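Local coordinates for protein mandelate racemase (Bordetella bronchiseptica, PDB 3OP2) that probably catalyses the abstraction of a proton next to a substrate carboxylate bound to magnesium, as in mandelate racemase and other enolase-superfamily enzymes, at residues 202-207 with 226-231. Residues are numbered along the deposited sequence; the frame is centred on the assembly and turned at random.
Sequences ANQSLG and FEEPLS. With MG (magnesium ion), chain C; AKG (2-oxoglutaric acid), chain D.
A202 N bonds almost straight (178°) to E227 O at 2.8 Å, and beyond the strand ends Q204 N, bent to 153°, reaches E228 O, also at 2.8 Å. A202 to S205 form a type I' turn, whose positive phi values asparagine tolerates at N203; S205 OG reinforces it by bonding, like S205 N, to A202 O. The small methyl of A202 packs against E228 O, 3.4 Å from CB, and meets F226 CE1 at 4.0 Å. L206 CD1 reaches the edge of the same ring, while P229 CB covers one face. The segments lie at the C-terminal ends of parallel strands 197-201 and 225-227 of the enolase-superfamily modified TIM barrel, which carry the metal site. E227, extended with CG anti to the backbone N (chi1 178°), puts OE2 2.1 Å from magnesium; D201 and E254 complete the protein ligands, and K171 pairs with E227 OE1. From the turn, N203 ND2 donates to O5 of 2-oxoglutarate at 2.9 Å, while R176 holds OD1. A water bridges E228 OE1 and, weakly, N203 ND2. The aliphatic part of Q204 crosses the E228 carboxylate, CG lying 3.8 Å from CD, and its OE1 accepts from I232 N.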
loop_
_atom_site.group_PDB
_atom_site.type_symbol
_atom_site.label_atom_id
_atom_site.label_comp_id
_atom_site.label_asym_id
_atom_site.label_seq_id
_atom_site.Cartn_x
_atom_site.Cartn_y
_atom_site.Cartn_z
ATOM N N ALA A 202 4.226 8.163 -20.139
ATOM C CA ALA A 202 2.808 8.515 -20.312
ATOM C C ALA A 202 2.091 8.794 -18.993
ATOM O O ALA A 202 0.956 9.247 -18.984
ATOM C CB ALA A 202 2.071 7.438 -21.106
ATOM N N ASN A 203 2.770 8.516 -17.888
ATOM C CA ASN A 203 2.249 8.758 -16.549
ATOM C C ASN A 203 0.869 8.141 -16.329
ATOM O O ASN A 203 0.009 8.754 -15.698
ATOM C CB ASN A 203 2.271 10.273 -16.221
ATOM C CG ASN A 203 3.682 10.827 -16.132
ATOM O OD1 ASN A 203 4.167 11.487 -17.055
ATOM N ND2 ASN A 203 4.362 10.529 -15.031
ATOM N N GLN A 204 0.677 6.920 -16.851
ATOM C CA GLN A 204 -0.563 6.152 -16.690
ATOM C C GLN A 204 -1.784 6.810 -17.350
ATOM O O GLN A 204 -2.918 6.494 -16.988
ATOM C CB GLN A 204 -0.887 5.926 -15.201
ATOM C CG GLN A 204 0.248 5.434 -14.314
ATOM C CD GLN A 204 -0.232 5.122 -12.905
ATOM O OE1 GLN A 204 -0.958 4.148 -12.680
ATOM N NE2 GLN A 204 0.170 5.950 -11.945
ATOM N N SER A 205 -1.571 7.711 -18.303
ATOM C CA SER A 205 -2.681 8.533 -18.846
ATOM C C SER A 205 -3.437 7.901 -20.016
ATOM O O SER A 205 -4.355 8.528 -20.591
ATOM C CB SER A 205 -2.165 9.898 -19.287
ATOM O OG SER A 205 -1.317 9.731 -20.406
ATOM N N LEU A 206 -3.056 6.676 -20.390
ATOM C CA LEU A 206 -3.676 6.028 -21.545
ATOM C C LEU A 206 -4.411 4.745 -21.178
ATOM O O LEU A 206 -4.003 4.012 -20.261
ATOM C CB LEU A 206 -2.640 5.764 -22.656
ATOM C CG LEU A 206 -1.869 6.968 -23.219
ATOM C CD1 LEU A 206 -0.614 6.541 -23.982
ATOM C CD2 LEU A 206 -2.770 7.849 -24.096
ATOM N N GLY A 207 -5.508 4.497 -21.893
ATOM C CA GLY A 207 -6.155 3.180 -21.914
ATOM C C GLY A 207 -5.456 2.268 -22.908
ATOM O O GLY A 207 -4.551 2.692 -23.637
ATOM N N PHE A 226 8.739 2.920 -23.210
ATOM C CA PHE A 226 7.417 3.454 -23.090
ATOM C C PHE A 226 7.100 3.263 -21.599
ATOM O O PHE A 226 6.783 2.151 -21.148
ATOM C CB PHE A 226 6.481 2.599 -23.982
ATOM C CG PHE A 226 5.052 3.134 -24.138
ATOM C CD1 PHE A 226 4.676 4.390 -23.668
ATOM C CD2 PHE A 226 4.099 2.365 -24.812
ATOM C CE1 PHE A 226 3.341 4.872 -23.852
ATOM C CE2 PHE A 226 2.777 2.821 -25.012
ATOM C CZ PHE A 226 2.394 4.079 -24.533
ATOM N N GLU A 227 7.189 4.351 -20.842
ATOM C CA GLU A 227 7.085 4.324 -19.379
ATOM C C GLU A 227 5.660 4.627 -18.904
ATOM O O GLU A 227 4.980 5.510 -19.455
ATOM C CB GLU A 227 8.101 5.319 -18.763
ATOM C CG GLU A 227 8.069 5.419 -17.213
ATOM C CD GLU A 227 9.226 6.246 -16.631
ATOM O OE1 GLU A 227 10.261 6.430 -17.296
ATOM O OE2 GLU A 227 9.098 6.700 -15.476
ATOM N N GLU A 228 5.216 3.887 -17.887
ATOM C CA GLU A 228 3.832 3.947 -17.396
ATOM C C GLU A 228 2.811 4.213 -18.529
ATOM O O GLU A 228 2.116 5.239 -18.530
ATOM C CB GLU A 228 3.698 4.979 -16.270
ATOM C CG GLU A 228 4.479 4.627 -14.993
ATOM C CD GLU A 228 3.992 5.417 -13.775
ATOM O OE1 GLU A 228 3.911 6.665 -13.850
ATOM O OE2 GLU A 228 3.695 4.788 -12.738
ATOM N N PRO A 229 2.738 3.293 -19.512
ATOM C CA PRO A 229 1.823 3.518 -20.626
ATOM C C PRO A 229 0.378 3.432 -20.159
ATOM O O PRO A 229 -0.495 4.058 -20.750
ATOM C CB PRO A 229 2.158 2.373 -21.586
ATOM C CG PRO A 229 2.684 1.289 -20.721
ATOM C CD PRO A 229 3.420 1.982 -19.608
ATOM N N LEU A 230 0.151 2.695 -19.072
ATOM C CA LEU A 230 -1.186 2.414 -18.572
ATOM C C LEU A 230 -1.213 2.502 -17.048
ATOM O O LEU A 230 -0.152 2.543 -16.400
ATOM C CB LEU A 230 -1.578 0.992 -18.950
ATOM C CG LEU A 230 -1.540 0.506 -20.397
ATOM C CD1 LEU A 230 -1.726 -0.984 -20.374
ATOM C CD2 LEU A 230 -2.641 1.156 -21.203
ATOM N N SER A 231 -2.423 2.492 -16.488
ATOM C CA SER A 231 -2.602 2.360 -15.054
ATOM C C SER A 231 -1.787 1.166 -14.565
ATOM O O SER A 231 -1.852 0.072 -15.153
ATOM C CB SER A 231 -4.084 2.132 -14.725
ATOM O OG SER A 231 -4.251 1.588 -13.426
HETATM MG MG MG C . 7.838 8.157 -14.695
HETATM C C1 AKG D . 9.338 10.444 -13.534
HETATM O O1 AKG D . 10.275 11.011 -12.938
HETATM O O2 AKG D . 9.505 9.369 -14.163
HETATM C C2 AKG D . 7.992 11.014 -13.486
HETATM O O5 AKG D . 7.091 10.409 -14.050
HETATM C C3 AKG D . 7.673 12.288 -12.731
HETATM C C4 AKG D . 8.396 13.494 -13.328
HETATM C C5 AKG D . 7.701 14.810 -12.995
HETATM O O3 AKG D . 7.251 15.022 -11.840
HETATM O O4 AKG D . 7.611 15.674 -13.897
HETATM O O HOH W 1 2.577 8.835 -12.820
HETATM O O HOH W 2 -4.762 2.601 -18.327
HETATM O O HOH W 3 5.816 7.556 -15.018
#